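Local coordinates for protein dextranase (Pseudarthrobacter oxydans, PDB 6NZS) that hydrolyses internal alpha-1,6-glucosidic linkages in dextran, as an endo-acting member of glycoside hydrolase family 49, at residues Asn422-Asn427 with Val471-Phe476; Leu373-Thr378 with His395-Ile400. All blocks are in the same frame, centred on the assembly; numbering follows the deposited sequence.

Both contacts join neighbouring coils of the right-handed parallel beta-helix, with centres about 10 Å apart. Contact 2 comes first along the chain, pairing the starts of strands 377-380 and 398-407; contact 1 then pairs strands 423-435 and 469-482. Since 398-407 is also the neighbour of 423-435, the four strands follow one another as successive coils. A probable hydrogen bond from Ile400 N to Asn427 O (2.8 Å) joins the contacts. Gly376, Asp397, Asn425 and Asn473 all have positive phi, marking one recurring bend, and Asp397 OD1 accepts a bond from Asn425 ND2. Contacts 2 and 1 are thus consecutive steps in building the beta-helix.

Contact 1 (Asn422-Asn427 with Val471-Phe476); sequences NIDNVN and VKNMRF
Two neighbouring coils of the parallel beta-helix meet where Ile423, Val426 and their neighbours lie beside Val471 and Met474, the strands running at only 4° to each other. The parallel pairing rests on backbone bonds from Lys472 N to Ile423 O (2.8 Å), Val426 N to Asn473 O (3.0 Å) and Arg475 N to Val426 O (2.8 Å). Between them the strands bend, and Asn425 N makes two weak bonds, to Lys472 O and Asn473 O. Asn425 and Asn473 both take positive phi at this bend, a backbone shape that asparagine tolerates better than most residues.

Branched and thioether side chains suit the buried face, where apolar side chains stack on apolar ones from coil to coil. Ile423 CD1 lies beside Val471 CG2, and Met474 brings SD to 3.8 Å from Ile423 CG2 while its CG packs alongside Val426 CB. Trp416 adds to this packing against Val471 and Met474.

On the other face, the polar residues Asp424, Lys472, Asn427 and Arg475 suit the more exposed surface. Lys472 runs extended beyond CG, passing its CE 3.5 Å from Asp424 OD2, while NZ remains beyond salt-bridge range. Asn473 reaches across from the bend, its OD1 bonded to Asn499 of the following coil. Its ND2 donates a nearly straight bond to Asp424 OD1 (2.9 Å, 167°), which it meets on the syn side but 32° out of the carboxylate plane.

Contact 2 (Leu373-Thr378 with His395-Ile400); sequences LYKGST and HSDVTI
Leu373 and His395 meet where the Leu373 carbonyl O lies 3.1 Å from His395 CD2. The Leu373 side chain reaches inward, CB and CD1 touching Val398 CG1, and CD1 presses tightly on Ile400 CG1 (3.5 Å), a fitting role for a branched aliphatic residue in the solenoid interior. The His395 ring, its CG anti to the carbonyl carbon (chi1 -57°), lies alongside Tyr374: Tyr374 CA sits over one ring face in a CH-pi contact, and Tyr374 CD2 comes to 3.4 Å from His395 NE2. His395 NE2 is hydrogen-bonded to Glu372 OE2, which helps fix the ring's rotation. An alanine in place of His395 would probably leave Glu372 without that mate and open a gap beside the Tyr374 ring.

These residues lead into adjacent coils of the beta-helix: a hydrogen bond from Gly376 N to Ser396 O (3.1 Å) precedes the strands, and Thr399 N to Ser377 O (3.0 Å) belongs to their parallel pairing. Gly376 has positive phi (73°), a backbone shape that glycine adopts easily. Lys375 extends fully over this turn, its CG 3.4 Å from Ser396 O and its CE 3.5 Å from Asp397 OD2, before NZ bonds to Gln349.

Contact 1 (Asn422-Asn427 with Val471-Phe476)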
loop_
_atom_site.group_PDB
_atom_site.type_symbol
_atom_site.label_atom_id
_atom_site.label_comp_id
_atom_site.label_asym_id
_atom_site.label_seq_id
_atom_site.Cartn_x
_atom_site.Cartn_y
_atom_site.Cartn_z
ATOM N N ASN A 422 -19.148 -12.519 -6.005
ATOM C CA ASN A 422 -19.939 -13.014 -4.882
ATOM C C ASN A 422 -19.111 -12.800 -3.619
ATOM O O ASN A 422 -18.096 -13.477 -3.415
ATOM C CB ASN A 422 -20.276 -14.492 -5.069
ATOM C CG ASN A 422 -21.376 -14.709 -6.083
ATOM O OD1 ASN A 422 -22.390 -14.019 -6.076
ATOM N ND2 ASN A 422 -21.176 -15.681 -6.972
ATOM N N ILE A 423 -19.534 -11.850 -2.784
ATOM C CA ILE A 423 -18.800 -11.456 -1.587
ATOM C C ILE A 423 -19.782 -11.293 -0.438
ATOM O O ILE A 423 -20.846 -10.687 -0.604
ATOM C CB ILE A 423 -18.055 -10.123 -1.803
ATOM C CG1 ILE A 423 -17.053 -10.241 -2.947
ATOM C CG2 ILE A 423 -17.370 -9.687 -0.514
ATOM C CD1 ILE A 423 -16.443 -8.904 -3.346
ATOM N N ASP A 424 -19.400 -11.794 0.738
ATOM C CA ASP A 424 -20.184 -11.649 1.956
ATOM C C ASP A 424 -19.223 -11.512 3.132
ATOM O O ASP A 424 -18.207 -12.207 3.188
ATOM C CB ASP A 424 -21.061 -12.902 2.133
ATOM C CG ASP A 424 -22.127 -12.767 3.222
ATOM O OD1 ASP A 424 -22.305 -11.706 3.844
ATOM O OD2 ASP A 424 -22.826 -13.783 3.449
ATOM N N ASN A 425 -19.541 -10.603 4.057
ATOM C CA ASN A 425 -18.896 -10.536 5.369
ATOM C C ASN A 425 -17.472 -9.996 5.294
ATOM O O ASN A 425 -16.499 -10.720 5.528
ATOM C CB ASN A 425 -18.942 -11.887 6.105
ATOM C CG ASN A 425 -18.381 -11.804 7.513
ATOM O OD1 ASN A 425 -18.585 -10.815 8.218
ATOM N ND2 ASN A 425 -17.654 -12.838 7.924
ATOM N N VAL A 426 -17.349 -8.708 4.998
ATOM C CA VAL A 426 -16.062 -8.028 4.911
ATOM C C VAL A 426 -16.058 -6.895 5.929
ATOM O O VAL A 426 -17.033 -6.138 6.023
ATOM C CB VAL A 426 -15.828 -7.499 3.488
ATOM C CG1 VAL A 426 -14.609 -6.599 3.440
ATOM C CG2 VAL A 426 -15.676 -8.662 2.516
ATOM N N ASN A 427 -14.967 -6.772 6.684
ATOM C CA ASN A 427 -14.858 -5.755 7.723
ATOM C C ASN A 427 -13.487 -5.109 7.630
ATOM O O ASN A 427 -12.473 -5.786 7.809
ATOM C CB ASN A 427 -15.051 -6.371 9.112
ATOM C CG ASN A 427 -16.479 -6.822 9.359
ATOM O OD1 ASN A 427 -16.822 -8.000 9.162
ATOM N ND2 ASN A 427 -17.320 -5.892 9.789
ATOM N N VAL A 471 -22.752 -8.859 -3.996
ATOM C CA VAL A 471 -21.765 -8.300 -3.077
ATOM C C VAL A 471 -22.544 -7.736 -1.895
ATOM O O VAL A 471 -23.370 -6.830 -2.070
ATOM C CB VAL A 471 -20.938 -7.206 -3.773
ATOM C CG1 VAL A 471 -20.065 -6.462 -2.769
ATOM C CG2 VAL A 471 -20.109 -7.816 -4.891
ATOM N N LYS A 472 -22.300 -8.263 -0.694
ATOM C CA LYS A 472 -23.126 -7.853 0.436
ATOM C C LYS A 472 -22.355 -7.871 1.749
ATOM O O LYS A 472 -21.341 -8.558 1.902
ATOM C CB LYS A 472 -24.390 -8.719 0.548
ATOM C CG LYS A 472 -24.103 -10.182 0.820
ATOM C CD LYS A 472 -25.399 -10.975 0.894
ATOM C CE LYS A 472 -25.121 -12.421 1.252
ATOM N NZ LYS A 472 -26.368 -13.230 1.182
ATOM N N ASN A 473 -22.874 -7.103 2.711
ATOM C CA ASN A 473 -22.408 -7.154 4.092
ATOM C C ASN A 473 -20.928 -6.792 4.193
ATOM O O ASN A 473 -20.110 -7.542 4.724
ATOM C CB ASN A 473 -22.712 -8.512 4.727
ATOM C CG ASN A 473 -24.197 -8.795 4.794
ATOM O OD1 ASN A 473 -24.997 -7.903 5.082
ATOM N ND2 ASN A 473 -24.577 -10.038 4.514
ATOM N N MET A 474 -20.591 -5.620 3.665
ATOM C CA MET A 474 -19.241 -5.081 3.735
ATOM C C MET A 474 -19.306 -3.816 4.567
ATOM O O MET A 474 -20.095 -2.913 4.264
ATOM C CB MET A 474 -18.697 -4.777 2.341
ATOM C CG MET A 474 -18.785 -5.950 1.390
ATOM S SD MET A 474 -17.501 -5.896 0.130
ATOM C CE MET A 474 -17.925 -4.380 -0.697
ATOM N N ARG A 475 -18.496 -3.762 5.617
ATOM C CA ARG A 475 -18.472 -2.636 6.538
ATOM C C ARG A 475 -17.078 -2.027 6.565
ATOM O O ARG A 475 -16.084 -2.733 6.769
ATOM C CB ARG A 475 -18.872 -3.073 7.952
ATOM C CG ARG A 475 -18.930 -1.930 8.961
ATOM C CD ARG A 475 -19.567 -2.396 10.267
ATOM N NE ARG A 475 -19.717 -1.317 11.240
ATOM C CZ ARG A 475 -20.853 -0.662 11.469
ATOM N NH1 ARG A 475 -21.952 -0.976 10.793
ATOM N NH2 ARG A 475 -20.893 0.306 12.382
ATOM N N PHE A 476 -17.013 -0.718 6.351
ATOM C CA PHE A 476 -15.768 0.042 6.395
ATOM C C PHE A 476 -15.960 1.085 7.484
ATOM O O PHE A 476 -16.782 1.994 7.327
ATOM C CB PHE A 476 -15.516 0.731 5.052
ATOM C CG PHE A 476 -15.482 -0.207 3.884
ATOM C CD1 PHE A 476 -16.637 -0.514 3.188
ATOM C CD2 PHE A 476 -14.293 -0.788 3.481
ATOM C CE1 PHE A 476 -16.611 -1.387 2.106
ATOM C CE2 PHE A 476 -14.258 -1.661 2.414
ATOM C CZ PHE A 476 -15.408 -1.966 1.722
#

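Contact 2 (Leu373-Thr378 with His395-Ile400)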
loop_
_atom_site.group_PDB
_atom_site.type_symbol
_atom_site.label_atom_id
_atom_site.label_comp_id
_atom_site.label_asym_id
_atom_site.label_seq_id
_atom_site.Cartn_x
_atom_site.Cartn_y
_atom_site.Cartn_z
ATOM N N LEU A 373 -6.643 -10.108 -0.317
ATOM C CA LEU A 373 -6.819 -11.102 0.736
ATOM C C LEU A 373 -7.878 -12.103 0.290
ATOM O O LEU A 373 -9.002 -11.720 -0.048
ATOM C CB LEU A 373 -7.213 -10.433 2.052
ATOM C CG LEU A 373 -6.142 -9.481 2.602
ATOM C CD1 LEU A 373 -6.758 -8.554 3.623
ATOM C CD2 LEU A 373 -5.018 -10.277 3.232
ATOM N N TYR A 374 -7.508 -13.380 0.277
ATOM C CA TYR A 374 -8.404 -14.423 -0.194
ATOM C C TYR A 374 -9.381 -14.827 0.915
ATOM O O TYR A 374 -9.265 -14.399 2.065
ATOM C CB TYR A 374 -7.591 -15.563 -0.824
ATOM C CG TYR A 374 -6.952 -15.062 -2.107
ATOM C CD1 TYR A 374 -5.785 -14.286 -2.081
ATOM C CD2 TYR A 374 -7.549 -15.282 -3.339
ATOM C CE1 TYR A 374 -5.222 -13.778 -3.258
ATOM C CE2 TYR A 374 -6.989 -14.781 -4.519
ATOM C CZ TYR A 374 -5.829 -14.028 -4.467
ATOM O OH TYR A 374 -5.283 -13.532 -5.638
ATOM N N LYS A 375 -10.382 -15.629 0.552
ATOM C CA LYS A 375 -11.487 -15.889 1.470
ATOM C C LYS A 375 -10.982 -16.369 2.827
ATOM O O LYS A 375 -10.109 -17.236 2.913
ATOM C CB LYS A 375 -12.424 -16.941 0.869
ATOM C CG LYS A 375 -13.621 -17.233 1.761
ATOM C CD LYS A 375 -14.566 -18.245 1.137
ATOM C CE LYS A 375 -15.740 -18.510 2.061
ATOM N NZ LYS A 375 -16.775 -19.356 1.403
ATOM N N GLY A 376 -11.516 -15.780 3.896
ATOM C CA GLY A 376 -11.164 -16.237 5.226
ATOM C C GLY A 376 -9.762 -15.823 5.617
ATOM O O GLY A 376 -8.950 -16.659 6.034
ATOM N N SER A 377 -9.462 -14.536 5.469
ATOM C CA SER A 377 -8.146 -13.999 5.771
ATOM C C SER A 377 -8.280 -12.790 6.682
ATOM O O SER A 377 -9.332 -12.146 6.748
ATOM C CB SER A 377 -7.412 -13.564 4.500
ATOM O OG SER A 377 -7.149 -14.657 3.643
ATOM N N THR A 378 -7.193 -12.496 7.397
ATOM C CA THR A 378 -7.093 -11.315 8.239
ATOM C C THR A 378 -5.794 -10.585 7.929
ATOM O O THR A 378 -4.780 -11.199 7.588
ATOM C CB THR A 378 -7.095 -11.690 9.715
ATOM O OG1 THR A 378 -5.956 -12.511 9.994
ATOM C CG2 THR A 378 -8.351 -12.462 10.072
ATOM N N HIS A 395 -13.188 -10.930 -1.849
ATOM C CA HIS A 395 -13.472 -12.240 -1.274
ATOM C C HIS A 395 -14.241 -12.121 0.032
ATOM O O HIS A 395 -14.110 -11.143 0.769
ATOM C CB HIS A 395 -12.177 -13.026 -1.037
ATOM C CG HIS A 395 -11.361 -13.202 -2.275
ATOM N ND1 HIS A 395 -11.590 -14.218 -3.182
ATOM C CD2 HIS A 395 -10.358 -12.453 -2.790
ATOM C CE1 HIS A 395 -10.743 -14.096 -4.190
ATOM N NE2 HIS A 395 -9.988 -13.031 -3.979
ATOM N N SER A 396 -15.008 -13.166 0.330
ATOM C CA SER A 396 -15.790 -13.222 1.554
ATOM C C SER A 396 -14.900 -13.453 2.775
ATOM O O SER A 396 -13.770 -13.948 2.684
ATOM C CB SER A 396 -16.802 -14.366 1.469
ATOM O OG SER A 396 -17.708 -14.138 0.399
ATOM N N ASP A 397 -15.429 -13.079 3.938
ATOM C CA ASP A 397 -14.827 -13.434 5.224
ATOM C C ASP A 397 -13.420 -12.854 5.367
ATOM O O ASP A 397 -12.469 -13.542 5.747
ATOM C CB ASP A 397 -14.845 -14.954 5.455
ATOM C CG ASP A 397 -16.249 -15.540 5.428
ATOM O OD1 ASP A 397 -17.197 -14.867 5.886
ATOM O OD2 ASP A 397 -16.400 -16.690 4.952
ATOM N N VAL A 398 -13.289 -11.566 5.058
ATOM C CA VAL A 398 -12.010 -10.869 5.103
ATOM C C VAL A 398 -12.109 -9.776 6.154
ATOM O O VAL A 398 -13.107 -9.043 6.200
ATOM C CB VAL A 398 -11.621 -10.305 3.723
ATOM C CG1 VAL A 398 -10.450 -9.316 3.843
ATOM C CG2 VAL A 398 -11.275 -11.443 2.755
ATOM N N THR A 399 -11.083 -9.672 6.998
ATOM C CA THR A 399 -11.035 -8.671 8.056
ATOM C C THR A 399 -9.704 -7.938 7.992
ATOM O O THR A 399 -8.651 -8.576 7.959
ATOM C CB THR A 399 -11.214 -9.332 9.428
ATOM O OG1 THR A 399 -12.455 -10.054 9.434
ATOM C CG2 THR A 399 -11.244 -8.291 10.535
ATOM N N ILE A 400 -9.755 -6.603 7.959
ATOM C CA ILE A 400 -8.563 -5.756 7.916
ATOM C C ILE A 400 -8.660 -4.728 9.033
ATOM O O ILE A 400 -9.715 -4.114 9.220
ATOM C CB ILE A 400 -8.449 -5.024 6.563
ATOM C CG1 ILE A 400 -8.358 -6.014 5.406
ATOM C CG2 ILE A 400 -7.239 -4.088 6.562
ATOM C CD1 ILE A 400 -8.348 -5.351 4.034
#